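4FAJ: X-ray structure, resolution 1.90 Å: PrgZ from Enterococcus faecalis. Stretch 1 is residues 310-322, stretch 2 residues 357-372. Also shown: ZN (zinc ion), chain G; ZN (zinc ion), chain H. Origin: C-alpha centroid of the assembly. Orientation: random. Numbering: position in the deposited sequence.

Stretch 1 310-322: EYSTTLMANTMFL
Stretch 2 (357-372) DNGSVASVGVVPKEMA

Two threonine hydroxyls carry the direct hydrogen bonds between the stretches, each donating to a backbone carbonyl of the loop. T313 OG1 (chi1 t) gives its proton to N358 O at 2.6 Å; T319 OG1 (chi1 m) gives its own to V366 O at 3.0 Å. Each hydroxyl also accepts from a water: water 1 donates to T313 OG1 (2.8 Å) and to G359 O (3.2 Å), while water 2 donates to T319 OG1 (2.7 Å) and lies 2.8 Å from S363 OG.

Stretch 1 is extended, turning a corner at A317 (phi/psi -83/66). Stretch 2 is mostly loop, with a short strand at 361-362. CA pairs set the register: T313-G359 5.9 Å, L315-S360 6.7 Å, A317-P368 5.7 Å. The net course G359 to P368 follows T313 to A317, but from V366 to E370 the chain doubles back. At G359 (91/-2) an ideal CB would lie 2.3 Å from T313 OG1 and jam against the preceding carbonyl. N358 (chi1 p) braces this turn, its OD1 accepting from S360 OG at 2.9 Å.

Van der Waals packing surrounds these bonds. L315 (t, p) places CD1 4.1 Å from V361 CG2 and CD2 3.9 Å from the aliphatic CG of E370, whose OE2 binds zinc. A317's methyl CB meets M371 CG at 3.7 Å and P368 CG at 4.2 Å. F321 (chi1 m) starts sideways, but its ring edge approaches, CE1 4.0 Å from V366 CG1.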

# COMPACT_ATOMS: atom_id res chain seq x y z
N GLU A 310 -27.01 5.31 3.56
CA GLU A 310 -25.95 5.13 2.57
C GLU A 310 -24.53 5.18 3.16
O GLU A 310 -23.56 5.13 2.42
CB GLU A 310 -26.13 6.15 1.43
CG GLU A 310 -27.32 5.79 0.54
CD GLU A 310 -27.62 6.81 -0.54
OE1 GLU A 310 -27.27 8.00 -0.38
OE2 GLU A 310 -28.24 6.41 -1.55
N TYR A 311 -24.44 5.24 4.49
CA TYR A 311 -23.16 5.22 5.22
C TYR A 311 -22.62 3.79 5.36
O TYR A 311 -23.38 2.85 5.62
CB TYR A 311 -23.37 5.81 6.63
CG TYR A 311 -22.12 5.85 7.51
CD1 TYR A 311 -21.80 4.80 8.38
CD2 TYR A 311 -21.26 6.95 7.47
CE1 TYR A 311 -20.65 4.85 9.19
CE2 TYR A 311 -20.12 7.01 8.27
CZ TYR A 311 -19.81 5.96 9.13
OH TYR A 311 -18.67 6.05 9.92
N SER A 312 -21.31 3.63 5.22
CA SER A 312 -20.65 2.38 5.63
C SER A 312 -19.25 2.68 6.16
O SER A 312 -18.66 3.68 5.77
CB SER A 312 -20.57 1.41 4.45
OG SER A 312 -19.70 1.89 3.44
N THR A 313 -18.76 1.85 7.07
CA THR A 313 -17.34 1.88 7.42
C THR A 313 -16.79 0.46 7.35
O THR A 313 -17.45 -0.49 7.76
CB THR A 313 -17.08 2.48 8.82
OG1 THR A 313 -15.66 2.52 9.06
CG2 THR A 313 -17.75 1.67 9.90
N THR A 314 -15.57 0.35 6.84
CA THR A 314 -14.94 -0.94 6.56
C THR A 314 -13.50 -0.87 7.05
O THR A 314 -12.76 0.03 6.64
CB THR A 314 -14.95 -1.26 5.05
OG1 THR A 314 -16.27 -1.05 4.52
CG2 THR A 314 -14.51 -2.73 4.80
N LEU A 315 -13.11 -1.80 7.93
CA LEU A 315 -11.79 -1.78 8.54
C LEU A 315 -10.77 -2.34 7.57
O LEU A 315 -11.00 -3.39 6.97
CB LEU A 315 -11.77 -2.62 9.83
CG LEU A 315 -10.48 -2.57 10.66
CD1 LEU A 315 -10.27 -1.17 11.22
CD2 LEU A 315 -10.53 -3.61 11.80
N MET A 316 -9.66 -1.63 7.40
CA MET A 316 -8.62 -2.00 6.44
C MET A 316 -7.38 -2.57 7.14
O MET A 316 -7.12 -2.24 8.29
CB MET A 316 -8.19 -0.78 5.65
CG MET A 316 -9.29 -0.09 4.87
SD MET A 316 -9.72 -1.00 3.37
CE MET A 316 -11.33 -1.62 3.81
N ALA A 317 -6.61 -3.39 6.42
CA ALA A 317 -5.32 -3.93 6.91
C ALA A 317 -4.23 -2.90 6.66
O ALA A 317 -3.29 -3.11 5.88
CB ALA A 317 -5.00 -5.27 6.22
N ASN A 318 -4.34 -1.77 7.36
CA ASN A 318 -3.61 -0.55 7.01
C ASN A 318 -3.26 0.17 8.31
O ASN A 318 -4.15 0.59 9.03
CB ASN A 318 -4.53 0.25 6.07
CG ASN A 318 -3.98 1.62 5.62
OD1 ASN A 318 -4.75 2.40 5.03
ND2 ASN A 318 -2.69 1.90 5.85
N THR A 319 -1.97 0.27 8.61
CA THR A 319 -1.49 0.98 9.79
C THR A 319 -0.88 2.32 9.35
O THR A 319 -0.05 2.35 8.43
CB THR A 319 -0.43 0.15 10.53
OG1 THR A 319 -1.00 -1.09 10.98
CG2 THR A 319 0.14 0.94 11.75
N MET A 320 -1.29 3.41 9.99
CA MET A 320 -0.61 4.70 9.81
C MET A 320 0.47 4.86 10.90
O MET A 320 0.22 4.60 12.09
CB MET A 320 -1.60 5.87 9.87
CG MET A 320 -2.54 5.97 8.69
SD MET A 320 -1.73 6.22 7.09
CE MET A 320 -0.79 7.73 7.38
N PHE A 321 1.67 5.25 10.47
CA PHE A 321 2.85 5.37 11.34
C PHE A 321 3.33 6.82 11.45
O PHE A 321 3.01 7.64 10.59
CB PHE A 321 4.04 4.60 10.76
CG PHE A 321 3.80 3.14 10.52
CD1 PHE A 321 3.80 2.23 11.57
CD2 PHE A 321 3.66 2.66 9.22
CE1 PHE A 321 3.62 0.88 11.34
CE2 PHE A 321 3.48 1.29 8.98
CZ PHE A 321 3.45 0.41 10.04
N LEU A 322 4.11 7.09 12.50
CA LEU A 322 5.15 8.12 12.45
C LEU A 322 6.44 7.40 12.12
O LEU A 322 6.99 6.65 12.95
CB LEU A 322 5.31 8.87 13.78
CG LEU A 322 4.30 9.96 14.10
CD1 LEU A 322 4.66 10.63 15.41
CD2 LEU A 322 4.25 11.00 13.01
N ASP A 357 -13.22 9.21 14.18
CA ASP A 357 -14.61 8.95 14.53
C ASP A 357 -15.39 8.23 13.40
O ASP A 357 -16.55 8.56 13.13
CB ASP A 357 -15.30 10.27 14.89
CG ASP A 357 -16.57 10.07 15.69
OD1 ASP A 357 -16.86 8.92 16.09
OD2 ASP A 357 -17.28 11.08 15.91
N ASN A 358 -14.76 7.25 12.78
CA ASN A 358 -15.30 6.66 11.57
C ASN A 358 -14.97 5.17 11.41
O ASN A 358 -14.88 4.68 10.29
CB ASN A 358 -14.75 7.42 10.36
CG ASN A 358 -13.24 7.26 10.22
OD1 ASN A 358 -12.59 6.62 11.05
ND2 ASN A 358 -12.69 7.85 9.16
N GLY A 359 -14.78 4.47 12.52
CA GLY A 359 -14.50 3.05 12.48
C GLY A 359 -13.02 2.71 12.43
O GLY A 359 -12.65 1.54 12.45
N SER A 360 -12.16 3.72 12.38
CA SER A 360 -10.72 3.49 12.56
C SER A 360 -10.50 3.06 14.01
O SER A 360 -11.34 3.36 14.88
CB SER A 360 -9.92 4.75 12.27
OG SER A 360 -10.07 5.15 10.91
N VAL A 361 -9.40 2.36 14.29
CA VAL A 361 -9.11 1.91 15.65
C VAL A 361 -7.64 2.12 16.03
O VAL A 361 -6.77 2.14 15.16
CB VAL A 361 -9.52 0.44 15.86
CG1 VAL A 361 -11.02 0.24 15.58
CG2 VAL A 361 -8.68 -0.48 14.99
N ALA A 362 -7.38 2.29 17.32
CA ALA A 362 -6.02 2.41 17.83
C ALA A 362 -5.17 1.22 17.40
O ALA A 362 -5.66 0.07 17.39
CB ALA A 362 -6.03 2.52 19.36
N SER A 363 -3.91 1.49 17.05
CA SER A 363 -2.94 0.43 16.76
C SER A 363 -2.57 -0.28 18.06
O SER A 363 -2.43 0.37 19.10
CB SER A 363 -1.66 1.01 16.15
OG SER A 363 -1.85 1.49 14.82
N VAL A 364 -2.41 -1.60 17.99
CA VAL A 364 -1.87 -2.38 19.11
C VAL A 364 -0.43 -2.83 18.83
O VAL A 364 0.24 -3.38 19.69
CB VAL A 364 -2.71 -3.63 19.41
CG1 VAL A 364 -4.10 -3.23 19.92
CG2 VAL A 364 -2.81 -4.55 18.18
N GLY A 365 0.02 -2.62 17.61
CA GLY A 365 1.37 -2.99 17.20
C GLY A 365 1.59 -2.49 15.79
O GLY A 365 0.78 -1.71 15.26
N VAL A 366 2.67 -2.93 15.16
CA VAL A 366 2.94 -2.58 13.76
C VAL A 366 1.88 -3.23 12.85
O VAL A 366 1.36 -2.58 11.94
CB VAL A 366 4.36 -3.03 13.35
CG1 VAL A 366 4.59 -2.94 11.86
CG2 VAL A 366 5.42 -2.22 14.13
N VAL A 367 1.57 -4.49 13.12
CA VAL A 367 0.67 -5.28 12.28
C VAL A 367 -0.76 -5.00 12.72
O VAL A 367 -1.04 -4.97 13.92
CB VAL A 367 0.95 -6.79 12.39
CG1 VAL A 367 -0.06 -7.59 11.57
CG2 VAL A 367 2.36 -7.11 11.92
N PRO A 368 -1.67 -4.73 11.75
CA PRO A 368 -3.07 -4.47 12.08
C PRO A 368 -3.88 -5.72 12.45
O PRO A 368 -3.49 -6.83 12.14
CB PRO A 368 -3.62 -3.85 10.81
CG PRO A 368 -2.76 -4.38 9.70
CD PRO A 368 -1.40 -4.58 10.30
N LYS A 369 -5.01 -5.50 13.12
CA LYS A 369 -5.92 -6.58 13.49
C LYS A 369 -6.77 -7.03 12.31
O LYS A 369 -6.95 -6.29 11.33
CB LYS A 369 -6.85 -6.13 14.64
CG LYS A 369 -6.12 -5.88 15.93
CD LYS A 369 -6.90 -4.98 16.89
CE LYS A 369 -7.60 -5.73 17.99
NZ LYS A 369 -8.02 -4.75 19.07
N GLU A 370 -7.29 -8.26 12.42
CA GLU A 370 -8.23 -8.86 11.46
C GLU A 370 -7.63 -9.12 10.08
O GLU A 370 -8.36 -9.24 9.11
CB GLU A 370 -9.51 -8.01 11.28
CG GLU A 370 -10.09 -7.39 12.53
CD GLU A 370 -10.40 -8.39 13.60
OE1 GLU A 370 -10.70 -9.57 13.27
OE2 GLU A 370 -10.36 -7.99 14.79
N MET A 371 -6.31 -9.19 10.00
CA MET A 371 -5.64 -9.38 8.73
C MET A 371 -5.17 -10.82 8.60
O MET A 371 -5.51 -11.51 7.64
CB MET A 371 -4.44 -8.43 8.62
CG MET A 371 -3.60 -8.54 7.36
SD MET A 371 -1.99 -7.73 7.57
CE MET A 371 -1.03 -9.02 8.36
N ALA A 372 -4.36 -11.25 9.56
CA ALA A 372 -3.68 -12.55 9.49
C ALA A 372 -4.00 -13.40 10.70
O ALA A 372 -3.87 -12.94 11.84
CB ALA A 372 -2.20 -12.34 9.38
ZN ZN G . -18.31 8.67 17.71
ZN ZN H . -10.72 -9.77 15.96
O HOH W 1 -14.31 0.22 10.03
O HOH W 2 -2.38 -0.84 13.30